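Local coordinates for cell wall binding protein cwp8 (PDB 5J6Q), which is a surface-layer cell wall protein of Clostridium difficile that is probably anchored to the cell wall through its three CWB2 modules, at residues A[517-522]-A[547-552]; A[288-293]-A[575-580]; A[425-430]-A[525-530]. All blocks are in the same frame, centred on the assembly; numbering follows the deposited sequence.

In the fold
From the N terminus, 288-293 is the first of the contact segments, at the end of an edge strand, and 575-580 returns to it late in the third CWB2 range; interaction 2 thus closes the longest loop and encloses the other two contacts. Within it, interaction 3 joins 425-430 to 525-530, bridging the second and third CWB2 ranges. Interaction 1 pairs 517-522 with 547-552 over a short beta-alpha-beta unit, and its segments alternate with those of interaction 3, so these two loops cross. Interactions 1 and 2 share one parallel sheet, linked by Val518 O and Ile575 N, whereas Lys520 and Gln529 connect interaction 1 to interaction 3.

Interaction 1 of 3, residues A[517-522]-A[547-552]. With SO4 (sulfate ion), chain H.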
ATOM      1  N   TYR A 517     -20.311  -3.810   7.365  1.00 28.08           N
ATOM      2  CA  TYR A 517     -20.002  -2.864   6.319  1.00 29.94           C
ATOM      3  C   TYR A 517     -20.134  -1.400   6.930  1.00 29.51           C
ATOM      4  O   TYR A 517     -20.904  -1.214   7.883  1.00 29.60           O
ATOM      5  CB  TYR A 517     -21.064  -3.013   5.249  1.00 28.99           C
ATOM      6  CG  TYR A 517     -20.840  -4.248   4.386  1.00 44.20           C
ATOM      7  CD1 TYR A 517     -21.194  -5.506   4.830  1.00 40.14           C
ATOM      8  CD2 TYR A 517     -20.262  -4.149   3.128  1.00 45.52           C
ATOM      9  CE1 TYR A 517     -20.996  -6.637   4.055  1.00 45.19           C
ATOM     10  CE2 TYR A 517     -20.038  -5.276   2.338  1.00 42.59           C
ATOM     11  CZ  TYR A 517     -20.414  -6.519   2.816  1.00 48.16           C
ATOM     12  OH  TYR A 517     -20.156  -7.634   2.092  1.00 35.39           O
ATOM     13  N   VAL A 518     -19.458  -0.362   6.376  1.00 28.58           N
ATOM     14  CA  VAL A 518     -19.662   1.026   6.974  1.00 23.61           C
ATOM     15  C   VAL A 518     -19.751   2.032   5.811  1.00 26.85           C
ATOM     16  O   VAL A 518     -19.016   1.864   4.828  1.00 27.32           O
ATOM     17  CB  VAL A 518     -18.487   1.315   7.977  1.00 30.51           C
ATOM     18  CG1 VAL A 518     -17.114   1.119   7.373  1.00 32.61           C
ATOM     19  CG2 VAL A 518     -18.575   2.722   8.545  1.00 21.24           C
ATOM     20  N   ALA A 519     -20.644   3.063   5.902  1.00 26.79           N
ATOM     21  CA  ALA A 519     -20.774   3.983   4.807  1.00 22.07           C
ATOM     22  C   ALA A 519     -21.133   5.381   5.324  1.00 25.06           C
ATOM     23  O   ALA A 519     -21.606   5.496   6.433  1.00 29.65           O
ATOM     24  CB  ALA A 519     -21.904   3.470   3.910  1.00 21.46           C
ATOM     25  N   LYS A 520     -20.987   6.429   4.520  1.00 25.77           N
ATOM     26  CA  LYS A 520     -21.275   7.820   5.120  1.00 21.57           C
ATOM     27  C   LYS A 520     -22.620   7.962   5.476  1.00 23.46           C
ATOM     28  O   LYS A 520     -23.489   7.457   4.778  1.00 28.87           O
ATOM     29  CB  LYS A 520     -20.874   8.828   4.056  1.00 24.07           C
ATOM     30  CG  LYS A 520     -19.361   8.796   4.000  1.00 33.80           C
ATOM     31  CD  LYS A 520     -18.821   9.948   3.107  1.00 45.64           C
ATOM     32  CE  LYS A 520     -18.847   9.562   1.694  1.00 45.60           C
ATOM     33  NZ  LYS A 520     -18.675  10.766   0.912  1.00 59.02           N
ATOM     34  N   ASP A 521     -22.891   8.644   6.547  1.00 20.45           N
ATOM     35  CA  ASP A 521     -24.286   8.837   6.989  1.00 20.06           C
ATOM     36  C   ASP A 521     -25.036  10.121   6.457  1.00 32.78           C
ATOM     37  O   ASP A 521     -26.194  10.324   6.758  1.00 33.68           O
ATOM     38  CB  ASP A 521     -24.224   8.928   8.527  1.00 26.24           C
ATOM     39  CG  ASP A 521     -23.281  10.090   9.017  1.00 33.76           C
ATOM     40  OD1 ASP A 521     -22.841  10.905   8.187  1.00 36.70           O
ATOM     41  OD2 ASP A 521     -23.008  10.174  10.226  1.00 41.36           O
ATOM     42  N   GLY A 522     -24.368  11.010   5.743  1.00 38.90           N
ATOM     43  CA  GLY A 522     -25.103  12.141   5.159  1.00 43.52           C
ATOM     44  C   GLY A 522     -24.925  13.439   5.942  1.00 46.25           C
ATOM     45  O   GLY A 522     -25.407  14.468   5.531  1.00 50.41           O
ATOM     46  N   ILE A 547     -24.988  -2.322   7.704  1.00 30.04           N
ATOM     47  CA  ILE A 547     -24.237  -1.206   7.216  1.00 27.70           C
ATOM     48  C   ILE A 547     -24.219  -0.223   8.418  1.00 27.32           C
ATOM     49  O   ILE A 547     -25.260   0.232   8.841  1.00 28.00           O
ATOM     50  CB  ILE A 547     -24.839  -0.542   5.969  1.00 32.66           C
ATOM     51  CG1 ILE A 547     -24.735  -1.507   4.783  1.00 29.38           C
ATOM     52  CG2 ILE A 547     -23.995   0.857   5.650  1.00 27.54           C
ATOM     53  CD1 ILE A 547     -25.385  -0.999   3.446  1.00 31.69           C
ATOM     54  N   VAL A 548     -23.066   0.001   9.010  1.00 24.50           N
ATOM     55  CA  VAL A 548     -22.993   0.993  10.076  1.00 25.23           C
ATOM     56  C   VAL A 548     -22.960   2.383   9.312  1.00 26.57           C
ATOM     57  O   VAL A 548     -22.123   2.553   8.421  1.00 27.53           O
ATOM     58  CB  VAL A 548     -21.658   0.737  10.834  1.00 25.70           C
ATOM     59  CG1 VAL A 548     -21.305   1.912  11.828  1.00 22.90           C
ATOM     60  CG2 VAL A 548     -21.772  -0.616  11.603  1.00 27.56           C
ATOM     61  N   LEU A 549     -23.831   3.345   9.649  1.00 25.32           N
ATOM     62  CA  LEU A 549     -23.731   4.635   8.908  1.00 25.61           C
ATOM     63  C   LEU A 549     -22.979   5.649   9.774  1.00 36.26           C
ATOM     64  O   LEU A 549     -23.413   6.053  10.892  1.00 31.41           O
ATOM     65  CB  LEU A 549     -25.116   5.174   8.617  1.00 26.72           C
ATOM     66  CG  LEU A 549     -25.904   4.313   7.623  1.00 32.94           C
ATOM     67  CD1 LEU A 549     -27.335   4.852   7.577  1.00 29.05           C
ATOM     68  CD2 LEU A 549     -25.241   4.264   6.204  1.00 26.59           C
ATOM     69  N   THR A 550     -21.782   6.034   9.255  1.00 34.94           N
ATOM     70  CA  THR A 550     -21.093   7.067   9.961  1.00 33.51           C
ATOM     71  C   THR A 550     -20.124   7.821   9.018  1.00 34.70           C
ATOM     72  O   THR A 550     -19.591   7.209   8.078  1.00 32.77           O
ATOM     73  CB  THR A 550     -20.260   6.496  11.131  1.00 35.01           C
ATOM     74  OG1 THR A 550     -19.934   7.596  12.018  1.00 35.37           O
ATOM     75  CG2 THR A 550     -18.978   5.920  10.668  1.00 27.36           C
ATOM     76  N   THR A 551     -19.903   9.142   9.289  1.00 32.22           N
ATOM     77  CA  THR A 551     -18.860   9.854   8.519  1.00 31.88           C
ATOM     78  C   THR A 551     -17.714  10.161   9.434  1.00 33.04           C
ATOM     79  O   THR A 551     -16.567   9.929   9.111  1.00 33.29           O
ATOM     80  CB  THR A 551     -19.395  11.171   7.888  1.00 36.61           C
ATOM     81  OG1 THR A 551     -20.507  10.827   7.098  1.00 37.52           O
ATOM     82  CG2 THR A 551     -18.320  11.834   6.960  1.00 37.41           C
ATOM     83  N   GLU A 552     -18.017  10.740  10.594  1.00 35.82           N
ATOM     84  CA  GLU A 552     -16.984  11.030  11.533  1.00 36.69           C
ATOM     85  C   GLU A 552     -17.046   9.870  12.584  1.00 46.42           C
ATOM     86  O   GLU A 552     -17.398   8.715  12.220  1.00 48.77           O
ATOM     87  CB  GLU A 552     -17.157  12.414  12.200  1.00 46.46           C
ATOM     88  CG  GLU A 552     -17.910  13.404  11.316  1.00 59.78           C
ATOM     89  CD  GLU A 552     -17.116  14.680  11.074  1.00 76.98           C
ATOM     90  OE1 GLU A 552     -17.536  15.754  11.568  1.00 81.34           O
ATOM     91  OE2 GLU A 552     -16.084  14.598  10.388  1.00 79.77           O
TER
HETATM   92  S   SO4 H 707     -17.093  -7.593   0.693  1.00 75.60           S
HETATM   93  O1  SO4 H 707     -17.797  -6.365   1.094  1.00 77.70           O
HETATM   94  O2  SO4 H 707     -15.707  -7.169   0.039  1.00 69.86           O
HETATM   95  O3  SO4 H 707     -16.799  -8.603   1.759  1.00 71.55           O
HETATM   96  O4  SO4 H 707     -18.141  -8.036  -0.199  1.00 75.77           O
HETATM   97  O   HOH W   1     -20.733  11.250  11.490  1.00 38.82           O
HETATM   98  O   HOH W   2     -21.803  12.401   5.001  1.00 45.17           O
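Strands 517-519 and 547-549 run in the same direction with axes 4.3 Å apart at their closest and inclined by 31°, pairing Tyr517 with Ile547, Val518 with Val548 and Ala519 with Leu549. Three backbone bonds stitch them together in the alternating parallel pattern: Val548 N to Tyr517 O (2.7 Å), Ala519 N to Val548 O (3.0 Å) and, just past the second strand, Thr550 N to Ala519 O (2.9 Å). On one face of the sheet the small Ala519 CB lies 3.8 Å from Ile547 CG2 and also touches Leu549 CD2, while Ile547 CG1 reaches Tyr517 CB; helix 531-542 covers this side. The tyrosine ring leads away, and its hydroxyl bonds to Ser543. The other face carries Val518 and Val548, with Val518 CG2 against Thr550 CG2, beneath helix 581-590.

Beyond the strand ends the contact turns polar. Thr551 OG1 donates to Asp521 OD1 over 2.6 Å, the two side chains crossing at about a right angle and the hydroxyl approaching from above the carboxylate plane, 54° out of it. Asp521 points towards 547-552, with CG between its backbone N and carbonyl carbon (chi1 58°); CB packs against the Leu549 carbonyl carbon and OD1 reaches Thr551. OD1 is gripped a second time by Tyr523 N. One water donates to Asp521 OD2 and accepts from Glu552 N, bridging the segments; another donates to Thr551 OG1. Thr550 OG1, for its part, bonds to Glu552 O and to Lys499.

Joined through helix 531-542, the two strands form a beta-alpha-beta crossover, the building unit of the parallel, toprim-like sheet of a CWB2 module, in which 547-549 is an edge strand.

Interaction 2 of 3, residues A[288-293]-A[575-580]; sequences VLSGDS and IGEGIA
The hydroxyl of Ser290 donates to Glu577 OE1 over 2.8 Å, meeting that oxygen on its anti side and only 16° out of the carboxylate plane. Arg206 adds a long, weak ion pair to the same oxygen. Glu577 leaves its backbone to one side, but the bend of its chain at chi2 (-65°) brings the carboxylate back towards 288-293. There OE1 also lies 3.6 Å from Val288 CG1, the valine and glutamate side chains crossing at about a right angle. Ser290 points towards 575-580, with OG between its backbone N and carbonyl carbon.

Beside the polar pair the backbones are joined by one bond, Gly576 N to Leu289 O, 2.9 Å long and nearly straight at the hydrogen (168°). Leu289 O also receives a CA-H contact from Ile575. This is the last rung of a parallel pairing in which Leu289 stands beside Ile575. Packing is tight immediately after it: Ser290 CB approaches Gly576 CA to 3.5 Å, closer than usual for two carbons. Gly576 has a positive phi, a backbone shape in which a CB would run into the preceding carbonyl oxygen. On the face that carries Leu289 and Ile575, their CD1 atoms touch at 4.0 Å.

Strand 286-289 forms the outer edge of the parallel sheet next to 572-575, the edge place that 392-396 and 491-493 hold in the other two CWB2 sheets, consistent with a ring of modules closed by this contact. Above the leucine-isoleucine pair lie helices 294-305 and 531-542, with Ile575 touching Thr297, Val301 and Ala536, and Leu289 touching Leu539; 575-580 then leads into helix 581-590.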
ATOM      1  N   VAL A 288     -11.656  -1.576   1.492  1.00 33.42           N
ATOM      2  CA  VAL A 288     -12.359  -0.387   1.022  1.00 32.53           C
ATOM      3  C   VAL A 288     -12.853  -0.706  -0.457  1.00 36.62           C
ATOM      4  O   VAL A 288     -12.084  -1.174  -1.336  1.00 35.21           O
ATOM      5  CB  VAL A 288     -11.379   0.810   1.049  1.00 34.54           C
ATOM      6  CG1 VAL A 288     -12.068   2.115   0.617  1.00 27.33           C
ATOM      7  CG2 VAL A 288     -10.801   0.950   2.433  1.00 33.00           C
ATOM      8  N   LEU A 289     -14.148  -0.503  -0.704  1.00 32.48           N
ATOM      9  CA  LEU A 289     -14.719  -0.643  -2.014  1.00 24.71           C
ATOM     10  C   LEU A 289     -15.043   0.876  -2.414  1.00 28.20           C
ATOM     11  O   LEU A 289     -16.033   1.324  -1.914  1.00 28.39           O
ATOM     12  CB  LEU A 289     -16.082  -1.410  -2.033  1.00 24.89           C
ATOM     13  CG  LEU A 289     -15.892  -2.995  -1.745  1.00 37.07           C
ATOM     14  CD1 LEU A 289     -17.208  -3.512  -1.779  1.00 23.18           C
ATOM     15  CD2 LEU A 289     -14.876  -3.650  -2.766  1.00 26.98           C
ATOM     16  N   SER A 290     -14.256   1.572  -3.256  1.00 30.96           N
ATOM     17  CA  SER A 290     -14.638   2.914  -3.604  1.00 32.26           C
ATOM     18  C   SER A 290     -13.948   3.392  -4.806  1.00 34.79           C
ATOM     19  O   SER A 290     -13.026   2.736  -5.253  1.00 35.21           O
ATOM     20  CB  SER A 290     -14.263   3.845  -2.479  1.00 29.62           C
ATOM     21  OG  SER A 290     -12.863   3.738  -2.416  1.00 39.30           O
ATOM     22  N   GLY A 291     -14.378   4.643  -5.330  1.00 34.20           N
ATOM     23  CA  GLY A 291     -13.713   5.236  -6.457  1.00 39.59           C
ATOM     24  C   GLY A 291     -13.730   6.728  -6.179  1.00 47.35           C
ATOM     25  O   GLY A 291     -14.097   7.176  -5.036  1.00 43.48           O
ATOM     26  N   ASP A 292     -13.386   7.482  -7.225  1.00 44.27           N
ATOM     27  CA  ASP A 292     -13.294   8.941  -7.142  1.00 48.25           C
ATOM     28  C   ASP A 292     -14.666   9.579  -7.123  1.00 49.23           C
ATOM     29  O   ASP A 292     -14.775  10.809  -6.880  1.00 50.72           O
ATOM     30  CB  ASP A 292     -12.449   9.494  -8.331  1.00 51.73           C
ATOM     31  CG  ASP A 292     -12.892   8.916  -9.677  1.00 59.84           C
ATOM     32  OD1 ASP A 292     -14.090   8.949  -9.967  1.00 65.95           O
ATOM     33  OD2 ASP A 292     -12.031   8.444 -10.434  1.00 66.62           O
ATOM     34  N   SER A 293     -15.765   8.782  -7.369  1.00 44.13           N
ATOM     35  CA  SER A 293     -17.091   9.444  -7.293  1.00 40.84           C
ATOM     36  C   SER A 293     -18.155   8.401  -6.935  1.00 40.91           C
ATOM     37  O   SER A 293     -17.804   7.206  -6.831  1.00 45.14           O
ATOM     38  CB  SER A 293     -17.427  10.123  -8.630  1.00 43.90           C
ATOM     39  OG  SER A 293     -17.641   9.159  -9.669  1.00 45.80           O
ATOM     40  N   ILE A 575     -17.483   1.211   2.419  1.00 25.14           N
ATOM     41  CA  ILE A 575     -17.948   1.593   1.094  1.00 26.27           C
ATOM     42  C   ILE A 575     -17.657   3.121   0.888  1.00 30.58           C
ATOM     43  O   ILE A 575     -18.139   3.916   1.741  1.00 30.03           O
ATOM     44  CB  ILE A 575     -19.510   1.458   0.921  1.00 25.85           C
ATOM     45  CG1 ILE A 575     -19.993  -0.014   1.337  1.00 30.60           C
ATOM     46  CG2 ILE A 575     -19.941   1.713  -0.592  1.00 20.36           C
ATOM     47  CD1 ILE A 575     -19.152  -0.980   0.611  1.00 22.40           C
ATOM     48  N   GLY A 576     -16.971   3.540  -0.224  1.00 30.31           N
ATOM     49  CA  GLY A 576     -16.795   5.009  -0.406  1.00 35.53           C
ATOM     50  C   GLY A 576     -15.598   5.550   0.324  1.00 34.59           C
ATOM     51  O   GLY A 576     -14.840   4.800   0.981  1.00 37.92           O
ATOM     52  N   GLU A 577     -15.415   6.852   0.233  1.00 35.63           N
ATOM     53  CA  GLU A 577     -14.261   7.560   0.804  1.00 41.16           C
ATOM     54  C   GLU A 577     -14.725   8.662   1.744  1.00 42.02           C
ATOM     55  O   GLU A 577     -15.919   8.943   1.785  1.00 46.01           O
ATOM     56  CB  GLU A 577     -13.430   8.228  -0.367  1.00 41.02           C
ATOM     57  CG  GLU A 577     -12.674   7.218  -1.171  1.00 46.82           C
ATOM     58  CD  GLU A 577     -11.580   6.488  -0.410  1.00 52.40           C
ATOM     59  OE1 GLU A 577     -11.268   5.346  -0.821  1.00 53.49           O
ATOM     60  OE2 GLU A 577     -11.037   7.039   0.571  1.00 60.48           O
ATOM     61  N   GLY A 578     -13.843   9.292   2.525  1.00 41.77           N
ATOM     62  CA  GLY A 578     -14.354  10.351   3.427  1.00 41.63           C
ATOM     63  C   GLY A 578     -14.845   9.845   4.786  1.00 40.29           C
ATOM     64  O   GLY A 578     -15.550  10.531   5.512  1.00 38.54           O
ATOM     65  N   ILE A 579     -14.529   8.588   5.145  1.00 38.33           N
ATOM     66  CA  ILE A 579     -14.936   8.120   6.451  1.00 27.22           C
ATOM     67  C   ILE A 579     -13.727   8.261   7.299  1.00 27.25           C
ATOM     68  O   ILE A 579     -12.658   7.801   6.922  1.00 30.90           O
ATOM     69  CB  ILE A 579     -15.511   6.646   6.388  1.00 33.20           C
ATOM     70  CG1 ILE A 579     -16.984   6.613   5.722  1.00 31.38           C
ATOM     71  CG2 ILE A 579     -15.565   6.155   7.823  1.00 32.61           C
ATOM     72  CD1 ILE A 579     -17.359   5.253   5.104  1.00 35.33           C
ATOM     73  N   ALA A 580     -13.859   8.906   8.470  1.00 33.24           N
ATOM     74  CA  ALA A 580     -12.713   9.140   9.391  1.00 30.41           C
ATOM     75  C   ALA A 580     -12.042   7.774   9.769  1.00 35.05           C
ATOM     76  O   ALA A 580     -12.779   6.837  10.128  1.00 30.50           O
ATOM     77  CB  ALA A 580     -13.266   9.770  10.659  1.00 30.17           C
TER

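Interaction 3 of 3, residues A[425-430]-A[525-530]; sequences NGEADA and GGNGQL. With SO4 (sulfate ion), chain D.
Glu427 and Asn527 meet across the junction between the second and third CWB2 ranges, where the start of helix 427-430 faces the short 3-10 turn 527-529 that precedes helix 531-542 in a toprim-like module. Both side chains set out towards the opposite segment, and their flat ends are turned almost perpendicular, the carboxylate and amide planes lying 85° apart. Asn527 ND2 donates to Glu427 OE2 over 2.9 Å. The acceptor oxygen lies close to the amide plane and offers its anti lone pair, the one away from the other carboxylate oxygen, so the bond is well directed despite the crossed planes. Glu427 CG is placed between the backbone N and the carbonyl carbon (chi1 66°), and the bend at chi2 sets CD; the two side chains cross obliquely, and OE2 also lies 3.6 Å from Asn527 CB.

The other end of the amide is fixed from elsewhere: Asn527 OD1 accepts from Arg498, which also packs on Ala428. With oxygen and nitrogen engaged by different partners, the orientation of the amide is defined.

Next to this polar pair, Leu530 sends CD1 into the corner formed by Glu427 and Ala428. That methyl is 3.5 Å from Ala428 CA, 4.0 Å from Ala428 CB and 4.0 Å from Glu427 CG, so the aliphatic part of the glutamate shares in the apolar contact while its carboxylate serves the hydrogen bond. Helix 322-327 covers the glutamate further, through Ile322, Val323 and Leu326, so a third part of the chain meets here.

At the far end of the turn, Gln529 accepts from Lys520 through OE1 and points NE2 at a sulfate, probably from the crystallisation liquor, whose O1 lies 3.2 Å from that nitrogen.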
ATOM      1  N   ASN A 425     -39.754  11.713   4.013  1.00 50.37           N
ATOM      2  CA  ASN A 425     -38.617  12.571   4.389  1.00 56.46           C
ATOM      3  C   ASN A 425     -37.625  11.789   5.289  1.00 56.50           C
ATOM      4  O   ASN A 425     -36.752  12.400   5.901  1.00 53.99           O
ATOM      5  CB  ASN A 425     -39.104  13.833   5.186  1.00 62.10           C
ATOM      6  CG  ASN A 425     -39.745  13.480   6.539  1.00 82.31           C
ATOM      7  OD1 ASN A 425     -39.766  12.297   6.950  1.00 80.96           O
ATOM      8  ND2 ASN A 425     -40.285  14.456   7.318  1.00 89.77           N
ATOM      9  N   GLY A 426     -37.747  10.448   5.392  1.00 56.10           N
ATOM     10  CA  GLY A 426     -36.876   9.747   6.327  1.00 57.84           C
ATOM     11  C   GLY A 426     -35.771   8.940   5.713  1.00 52.23           C
ATOM     12  O   GLY A 426     -35.485   7.840   6.224  1.00 50.18           O
ATOM     13  N   GLU A 427     -35.113   9.452   4.662  1.00 46.75           N
ATOM     14  CA  GLU A 427     -34.100   8.571   4.022  1.00 50.62           C
ATOM     15  C   GLU A 427     -32.846   8.229   4.896  1.00 47.09           C
ATOM     16  O   GLU A 427     -32.339   7.145   4.787  1.00 46.79           O
ATOM     17  CB  GLU A 427     -33.647   9.141   2.694  1.00 53.50           C
ATOM     18  CG  GLU A 427     -32.888  10.438   2.791  1.00 61.21           C
ATOM     19  CD  GLU A 427     -33.555  11.540   1.995  1.00 81.56           C
ATOM     20  OE1 GLU A 427     -34.307  11.212   1.051  1.00 87.86           O
ATOM     21  OE2 GLU A 427     -33.336  12.735   2.328  1.00 89.02           O
ATOM     22  N   ALA A 428     -32.385   9.126   5.716  1.00 45.56           N
ATOM     23  CA  ALA A 428     -31.256   8.861   6.549  1.00 47.54           C
ATOM     24  C   ALA A 428     -31.609   7.771   7.617  1.00 50.74           C
ATOM     25  O   ALA A 428     -30.665   7.139   8.032  1.00 47.27           O
ATOM     26  CB  ALA A 428     -30.870  10.122   7.242  1.00 45.89           C
ATOM     27  N   ASP A 429     -32.943   7.615   8.068  1.00 47.78           N
ATOM     28  CA  ASP A 429     -33.357   6.554   9.022  1.00 47.44           C
ATOM     29  C   ASP A 429     -33.617   5.291   8.274  1.00 45.71           C
ATOM     30  O   ASP A 429     -33.388   4.182   8.794  1.00 44.05           O
ATOM     31  CB  ASP A 429     -34.682   6.854   9.773  1.00 37.72           C
ATOM     32  CG  ASP A 429     -34.539   7.881  10.845  1.00 55.70           C
ATOM     33  OD1 ASP A 429     -33.369   8.136  11.307  1.00 60.91           O
ATOM     34  OD2 ASP A 429     -35.555   8.437  11.246  1.00 66.42           O
ATOM     35  N   ALA A 430     -34.164   5.456   7.077  1.00 44.07           N
ATOM     36  CA  ALA A 430     -34.571   4.355   6.226  1.00 41.35           C
ATOM     37  C   ALA A 430     -33.435   3.531   5.725  1.00 45.38           C
ATOM     38  O   ALA A 430     -33.528   2.314   5.828  1.00 50.14           O
ATOM     39  CB  ALA A 430     -35.368   4.897   5.062  1.00 44.71           C
ATOM     40  N   GLY A 525     -21.884  16.887   3.757  1.00 38.23           N
ATOM     41  CA  GLY A 525     -22.291  17.023   2.375  1.00 29.52           C
ATOM     42  C   GLY A 525     -23.742  16.734   2.129  1.00 38.51           C
ATOM     43  O   GLY A 525     -24.137  16.702   0.975  1.00 42.49           O
ATOM     44  N   GLY A 526     -24.560  16.494   3.187  1.00 44.86           N
ATOM     45  CA  GLY A 526     -26.002  16.283   2.968  1.00 43.35           C
ATOM     46  C   GLY A 526     -26.395  14.844   2.621  1.00 39.44           C
ATOM     47  O   GLY A 526     -25.549  13.968   2.412  1.00 34.81           O
ATOM     48  N   ASN A 527     -27.715  14.591   2.552  1.00 38.51           N
ATOM     49  CA  ASN A 527     -28.327  13.270   2.291  1.00 39.78           C
ATOM     50  C   ASN A 527     -27.951  12.597   0.935  1.00 41.18           C
ATOM     51  O   ASN A 527     -27.918  11.334   0.849  1.00 42.77           O
ATOM     52  CB  ASN A 527     -29.823  13.395   2.485  1.00 38.90           C
ATOM     53  CG  ASN A 527     -30.188  13.516   3.993  1.00 48.76           C
ATOM     54  OD1 ASN A 527     -29.300  13.546   4.878  1.00 45.92           O
ATOM     55  ND2 ASN A 527     -31.455  13.544   4.376  1.00 44.60           N
ATOM     56  N   GLY A 528     -27.628  13.389  -0.087  1.00 44.39           N
ATOM     57  CA  GLY A 528     -27.147  12.807  -1.319  1.00 40.87           C
ATOM     58  C   GLY A 528     -25.968  11.867  -1.060  1.00 46.17           C
ATOM     59  O   GLY A 528     -25.752  10.924  -1.842  1.00 43.44           O
ATOM     60  N   GLN A 529     -25.208  12.067   0.089  1.00 40.81           N
ATOM     61  CA  GLN A 529     -24.046  11.195   0.346  1.00 34.21           C
ATOM     62  C   GLN A 529     -24.474   9.765   0.842  1.00 36.13           C
ATOM     63  O   GLN A 529     -23.630   8.899   1.050  1.00 35.07           O
ATOM     64  CB  GLN A 529     -23.101  11.866   1.372  1.00 38.04           C
ATOM     65  CG  GLN A 529     -22.392  13.080   0.747  1.00 41.35           C
ATOM     66  CD  GLN A 529     -21.566  12.713  -0.443  1.00 43.28           C
ATOM     67  OE1 GLN A 529     -20.698  11.880  -0.397  1.00 47.21           O
ATOM     68  NE2 GLN A 529     -21.790  13.434  -1.527  1.00 54.21           N
ATOM     69  N   LEU A 530     -25.758   9.561   1.028  1.00 33.47           N
ATOM     70  CA  LEU A 530     -26.276   8.253   1.412  1.00 38.25           C
ATOM     71  C   LEU A 530     -26.260   7.328   0.212  1.00 38.40           C
ATOM     72  O   LEU A 530     -26.563   6.113   0.343  1.00 39.64           O
ATOM     73  CB  LEU A 530     -27.699   8.389   1.967  1.00 32.31           C
ATOM     74  CG  LEU A 530     -27.677   8.983   3.437  1.00 33.13           C
ATOM     75  CD1 LEU A 530     -29.189   9.208   3.721  1.00 29.23           C
ATOM     76  CD2 LEU A 530     -27.133   7.971   4.517  1.00 36.68           C
TER
HETATM   77  S   SO4 D 703     -19.597  12.296  -5.200  1.00 79.78           S
HETATM   78  O1  SO4 D 703     -20.506  13.211  -4.446  1.00 80.52           O
HETATM   79  O2  SO4 D 703     -18.474  12.942  -5.622  1.00 79.58           O
HETATM   80  O3  SO4 D 703     -20.214  11.776  -6.341  1.00 80.12           O
HETATM   81  O4  SO4 D 703     -19.195  11.138  -4.291  1.00 82.33           O